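Local coordinates for protein phenylacetaldehyde dehydrogenase (Burkholderia cenocepacia, PDB 4O5H) that probably catalyses the NAD+-dependent oxidation of phenylacetaldehyde to phenylacetate, as a member of the aldehyde dehydrogenase family, at residues Leu48-Pro53 with Asp212-Ala217; Arg110-Ile115 with Ala217-Glu222. All coordinates share one frame; numbering follows the deposited sequence.

Interaction 1: residues Leu48-Pro53 with Asp212-Ala217. With NA (sodium ion), chain I.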
loop_
_atom_site.group_PDB
_atom_site.type_symbol
_atom_site.label_atom_id
_atom_site.label_comp_id
_atom_site.label_asym_id
_atom_site.label_seq_id
_atom_site.Cartn_x
_atom_site.Cartn_y
_atom_site.Cartn_z
ATOM N N LEU A 48 22.314 -22.197 -12.771
ATOM C CA LEU A 48 21.414 -23.213 -12.234
ATOM C C LEU A 48 20.667 -23.956 -13.311
ATOM O O LEU A 48 20.435 -23.452 -14.392
ATOM C CB LEU A 48 20.498 -22.627 -11.181
ATOM C CG LEU A 48 19.581 -21.545 -11.647
ATOM C CD1 LEU A 48 18.309 -22.161 -12.176
ATOM C CD2 LEU A 48 19.258 -20.670 -10.470
ATOM N N ASP A 49 20.356 -25.209 -13.012
ATOM C CA ASP A 49 19.656 -26.089 -13.927
ATOM C C ASP A 49 18.195 -25.756 -14.079
ATOM O O ASP A 49 17.531 -25.447 -13.127
ATOM C CB ASP A 49 19.732 -27.529 -13.442
ATOM C CG ASP A 49 21.118 -28.106 -13.535
ATOM O OD1 ASP A 49 21.997 -27.590 -14.271
ATOM O OD2 ASP A 49 21.315 -29.121 -12.862
ATOM N N VAL A 50 17.715 -25.880 -15.305
ATOM C CA VAL A 50 16.310 -25.842 -15.595
ATOM C C VAL A 50 15.853 -27.256 -15.919
ATOM O O VAL A 50 16.410 -27.910 -16.795
ATOM C CB VAL A 50 16.016 -24.930 -16.777
ATOM C CG1 VAL A 50 14.528 -24.778 -16.960
ATOM C CG2 VAL A 50 16.645 -23.576 -16.524
ATOM N N VAL A 51 14.837 -27.699 -15.198
ATOM C CA VAL A 51 14.354 -29.063 -15.212
ATOM C C VAL A 51 12.946 -29.146 -15.816
ATOM O O VAL A 51 12.094 -28.296 -15.560
ATOM C CB VAL A 51 14.328 -29.606 -13.790
ATOM C CG1 VAL A 51 13.606 -30.959 -13.708
ATOM C CG2 VAL A 51 15.748 -29.758 -13.239
ATOM N N ASN A 52 12.750 -30.115 -16.696
ATOM C CA ASN A 52 11.420 -30.415 -17.246
ATOM C C ASN A 52 10.712 -31.294 -16.244
ATOM O O ASN A 52 11.096 -32.452 -16.036
ATOM C CB ASN A 52 11.536 -31.170 -18.553
ATOM C CG ASN A 52 10.202 -31.533 -19.140
ATOM O OD1 ASN A 52 9.137 -31.468 -18.485
ATOM N ND2 ASN A 52 10.230 -31.921 -20.394
ATOM N N PRO A 53 9.672 -30.766 -15.607
ATOM C CA PRO A 53 9.017 -31.555 -14.543
ATOM C C PRO A 53 8.260 -32.800 -14.991
ATOM O O PRO A 53 7.866 -33.600 -14.157
ATOM C CB PRO A 53 8.055 -30.544 -13.911
ATOM C CG PRO A 53 7.731 -29.605 -15.024
ATOM C CD PRO A 53 8.999 -29.481 -15.833
ATOM N N ASP A 212 12.590 -21.811 -10.338
ATOM C CA ASP A 212 12.056 -23.011 -11.041
ATOM C C ASP A 212 11.584 -22.799 -12.507
ATOM O O ASP A 212 11.470 -23.775 -13.235
ATOM C CB ASP A 212 10.926 -23.646 -10.251
ATOM C CG ASP A 212 11.420 -24.289 -8.963
ATOM O OD1 ASP A 212 12.364 -25.078 -9.009
ATOM O OD2 ASP A 212 10.905 -23.922 -7.899
ATOM N N THR A 213 11.345 -21.558 -12.917
ATOM C CA THR A 213 10.766 -21.263 -14.258
ATOM C C THR A 213 11.307 -19.962 -14.876
ATOM O O THR A 213 10.579 -18.958 -15.001
ATOM C CB THR A 213 9.241 -21.137 -14.174
ATOM O OG1 THR A 213 8.882 -20.166 -13.178
ATOM C CG2 THR A 213 8.579 -22.488 -13.789
ATOM N N PRO A 214 12.597 -19.955 -15.244
ATOM C CA PRO A 214 13.216 -18.724 -15.766
ATOM C C PRO A 214 13.056 -18.513 -17.265
ATOM O O PRO A 214 13.246 -17.400 -17.744
ATOM C CB PRO A 214 14.678 -18.947 -15.484
ATOM C CG PRO A 214 14.843 -20.439 -15.640
ATOM C CD PRO A 214 13.586 -21.038 -15.061
ATOM N N LEU A 215 12.672 -19.542 -18.011
ATOM C CA LEU A 215 12.864 -19.490 -19.471
ATOM C C LEU A 215 11.950 -18.543 -20.214
ATOM O O LEU A 215 12.427 -17.830 -21.116
ATOM C CB LEU A 215 12.782 -20.874 -20.083
ATOM C CG LEU A 215 13.872 -21.866 -19.644
ATOM C CD1 LEU A 215 13.664 -23.206 -20.327
ATOM C CD2 LEU A 215 15.276 -21.346 -19.937
ATOM N N SER A 216 10.647 -18.537 -19.912
ATOM C CA SER A 216 9.734 -17.689 -20.716
ATOM C C SER A 216 10.035 -16.196 -20.500
ATOM O O SER A 216 9.893 -15.393 -21.419
ATOM C CB SER A 216 8.260 -18.035 -20.489
ATOM O OG SER A 216 7.892 -17.864 -19.130
ATOM N N ALA A 217 10.510 -15.862 -19.306
ATOM C CA ALA A 217 10.893 -14.469 -19.010
ATOM C C ALA A 217 12.108 -14.027 -19.832
ATOM O O ALA A 217 12.119 -12.927 -20.353
ATOM C CB ALA A 217 11.167 -14.296 -17.532
HETATM NA NA NA I . 11.453 -25.528 -14.645
HETATM O O HOH W 1 13.549 -25.839 -13.495
HETATM O O HOH W 2 10.640 -27.180 -13.155
#

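Interaction 2: residues Arg110-Ile115 with Ala217-Glu222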
loop_
_atom_site.group_PDB
_atom_site.type_symbol
_atom_site.label_atom_id
_atom_site.label_comp_id
_atom_site.label_asym_id
_atom_site.label_seq_id
_atom_site.Cartn_x
_atom_site.Cartn_y
_atom_site.Cartn_z
ATOM N N ARG A 110 2.932 -19.969 -30.051
ATOM C CA ARG A 110 3.155 -21.430 -29.890
ATOM C C ARG A 110 4.512 -21.727 -29.256
ATOM O O ARG A 110 4.606 -22.529 -28.343
ATOM C CB ARG A 110 3.056 -22.156 -31.220
ATOM C CG ARG A 110 3.319 -23.631 -31.119
ATOM C CD ARG A 110 2.302 -24.359 -30.223
ATOM N NE ARG A 110 2.696 -25.751 -30.017
ATOM C CZ ARG A 110 1.895 -26.698 -29.545
ATOM N NH1 ARG A 110 0.672 -26.407 -29.182
ATOM N NH2 ARG A 110 2.318 -27.947 -29.441
ATOM N N GLU A 111 5.563 -21.033 -29.715
ATOM C CA GLU A 111 6.871 -21.214 -29.120
ATOM C C GLU A 111 6.869 -20.873 -27.618
ATOM O O GLU A 111 7.389 -21.604 -26.803
ATOM C CB GLU A 111 7.901 -20.302 -29.820
ATOM C CG GLU A 111 9.277 -20.410 -29.204
ATOM C CD GLU A 111 10.231 -19.350 -29.718
ATOM O OE1 GLU A 111 9.834 -18.541 -30.604
ATOM O OE2 GLU A 111 11.348 -19.308 -29.181
ATOM N N LEU A 112 6.276 -19.744 -27.270
ATOM C CA LEU A 112 6.175 -19.371 -25.854
ATOM C C LEU A 112 5.419 -20.386 -25.046
ATOM O O LEU A 112 5.805 -20.695 -23.915
ATOM C CB LEU A 112 5.517 -17.990 -25.715
ATOM C CG LEU A 112 6.429 -16.797 -26.140
ATOM C CD1 LEU A 112 5.628 -15.521 -26.313
ATOM C CD2 LEU A 112 7.506 -16.600 -25.116
ATOM N N ALA A 113 4.365 -20.943 -25.621
ATOM C CA ALA A 113 3.579 -21.985 -24.946
ATOM C C ALA A 113 4.383 -23.252 -24.739
ATOM O O ALA A 113 4.330 -23.853 -23.680
ATOM C CB ALA A 113 2.321 -22.303 -25.725
ATOM N N GLU A 114 5.148 -23.652 -25.743
ATOM C CA GLU A 114 6.015 -24.844 -25.612
ATOM C C GLU A 114 7.087 -24.631 -24.519
ATOM O O GLU A 114 7.331 -25.513 -23.694
ATOM C CB GLU A 114 6.675 -25.187 -26.968
ATOM C CG GLU A 114 5.641 -25.683 -27.991
ATOM C CD GLU A 114 6.194 -26.073 -29.339
ATOM O OE1 GLU A 114 7.399 -25.859 -29.615
ATOM O OE2 GLU A 114 5.377 -26.605 -30.138
ATOM N N ILE A 115 7.713 -23.464 -24.528
ATOM C CA ILE A 115 8.722 -23.176 -23.541
ATOM C C ILE A 115 8.072 -23.264 -22.174
ATOM O O ILE A 115 8.621 -23.863 -21.240
ATOM C CB ILE A 115 9.328 -21.745 -23.750
ATOM C CG1 ILE A 115 10.137 -21.721 -25.017
ATOM C CG2 ILE A 115 10.169 -21.326 -22.552
ATOM C CD1 ILE A 115 10.495 -20.337 -25.512
ATOM N N ALA A 217 10.510 -15.862 -19.306
ATOM C CA ALA A 217 10.893 -14.469 -19.010
ATOM C C ALA A 217 12.108 -14.027 -19.832
ATOM O O ALA A 217 12.119 -12.927 -20.353
ATOM C CB ALA A 217 11.167 -14.296 -17.532
ATOM N N LEU A 218 13.087 -14.920 -19.998
ATOM C CA LEU A 218 14.223 -14.642 -20.844
ATOM C C LEU A 218 13.772 -14.457 -22.293
ATOM O O LEU A 218 14.251 -13.549 -22.939
ATOM C CB LEU A 218 15.326 -15.713 -20.732
ATOM C CG LEU A 218 15.941 -15.791 -19.306
ATOM C CD1 LEU A 218 16.969 -16.886 -19.238
ATOM C CD2 LEU A 218 16.579 -14.459 -18.902
ATOM N N ARG A 219 12.864 -15.281 -22.785
ATOM C CA ARG A 219 12.410 -15.128 -24.172
ATOM C C ARG A 219 11.633 -13.830 -24.318
ATOM O O ARG A 219 11.787 -13.139 -25.299
ATOM C CB ARG A 219 11.583 -16.345 -24.630
ATOM C CG ARG A 219 11.167 -16.296 -26.099
ATOM C CD ARG A 219 12.330 -16.428 -27.060
ATOM N NE ARG A 219 11.796 -16.567 -28.430
ATOM C CZ ARG A 219 11.868 -15.653 -29.385
ATOM N NH1 ARG A 219 12.543 -14.518 -29.221
ATOM N NH2 ARG A 219 11.255 -15.881 -30.521
ATOM N N LEU A 220 10.861 -13.473 -23.315
ATOM C CA LEU A 220 10.139 -12.214 -23.298
ATOM C C LEU A 220 11.114 -11.029 -23.337
ATOM O O LEU A 220 10.878 -10.087 -24.039
ATOM C CB LEU A 220 9.246 -12.097 -22.063
ATOM C CG LEU A 220 8.485 -10.779 -21.900
ATOM C CD1 LEU A 220 7.449 -10.571 -22.992
ATOM C CD2 LEU A 220 7.821 -10.769 -20.561
ATOM N N GLY A 221 12.237 -11.139 -22.659
ATOM C CA GLY A 221 13.345 -10.149 -22.789
ATOM C C GLY A 221 13.792 -9.897 -24.205
ATOM O O GLY A 221 13.955 -8.766 -24.606
ATOM N N GLU A 222 13.936 -10.972 -24.981
ATOM C CA GLU A 222 14.262 -10.879 -26.408
ATOM C C GLU A 222 13.169 -10.096 -27.158
ATOM O O GLU A 222 13.484 -9.223 -27.992
ATOM C CB GLU A 222 14.429 -12.256 -27.019
ATOM C CG GLU A 222 15.570 -13.070 -26.374
ATOM C CD GLU A 222 15.805 -14.401 -27.055
ATOM O OE1 GLU A 222 15.109 -14.714 -28.032
ATOM O OE2 GLU A 222 16.707 -15.153 -26.616
#

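Interaction 1: residues Leu48-Pro53 with Asp212-Ala217
The carbonyl oxygens of D212 and V51 face the same sodium ion and tie the two segments together through it. D212 O is the short ligand, 2.2 Å from the metal, whereas V51 O stands off at 3.0 Å, a long distance for sodium. Two waters, each 2.4 Å from the ion, fill further positions, and D119 completes the site with its backbone O and its carboxylate OD1. One of these waters does double duty: it also accepts a hydrogen bond from V51 N, 2.8 Å from the water oxygen. V51 is therefore attached to the site at both its amide and its carbonyl. No direct hydrogen bond joins the two segments; the ion and its water carry the polar part of the contact.

Beside the metal lies a small apolar patch in which V50 of the strand meets P214 and L215. V50 splits its two methyl groups between these neighbours. CG2 reaches P214 CG, in the proline ring, at 3.7 Å. CG1 stands trans to the backbone N (chi1 -173°), which turns it to L215, whose CD1 is 3.8 Å away; that same methyl is 3.9 Å from the sodium, so it borders the site without being a ligand.

The arrangement is a sodium site in which three of the six ligands are backbone oxygens, joining strand 47-52 to the residues that lead into helix 215-227. V50 pairs through its backbone with I59 and A60 in the two-stranded antiparallel sheet of 47-52 and 57-63. Helix 109-120 brings in D119, whose other carboxylate oxygen, OD2, accepts from L215 N of helix 215-227.

Interaction 2: residues Arg110-Ile115 with Ala217-Glu222
Two nearly antiparallel helices of the aldehyde dehydrogenase fold, 109-120 and 215-227, are joined here by a salt-bridge network of E111, R219 and E222. The axes of the two segments run at 156° to one another and come no closer than 10.8 Å, a separation that the side chain of R219 spans, meeting E111, L112 and I115. Its guanidinium grips E111 side-on with two nitrogens, one for each carboxylate oxygen. NH2 gives a nearly straight bond to E111 OE1, 3.0 Å long, on the syn side of the acid and in the plane of the guanidinium. NE donates to E111 OE2 at 2.9 Å from above the carboxylate plane; the two flat groups are turned 36° apart.

The extended chain of E111 carries its acid across to the arginine, while R219 turns about its CB-CG bond (chi2 68°) and lays its aliphatic part against the first helix. There L112 CD2 touches R219 CG at 3.8 Å, and I115 CD1 approaches the same carbon at 4.1 Å, both side chains crossing the arginine at about a right angle. F26 of helix 21-28 touches both I115 and R219. On its own helix R219 has a second acid, E222, which also pairs with K29: the weak, bent bond from R219 NH1 to E222 OE1 spans 2.8 Å.

How the interactions relate
Helix 109-120 and helix 215-227 take part in both places. In interaction 2 they pair directly; in interaction 1 the first contributes D119 to a site shared by strand 47-52 and the 212-217 segment. The two segment pairs share A217, and I115 joins them by packing its CG2 3.6 Å from L215 CB. Both contacts are largely buried, although R219 is partly exposed. Their chemistry differs: interaction 1 gathers backbone carbonyls, a carboxylate oxygen and water round a cation, with a small apolar patch of V50, P214 and L215 alongside, whereas interaction 2, further along helix 215-227, relies on paired charged side chains, with L112 and I115 against the aliphatic part of the arginine.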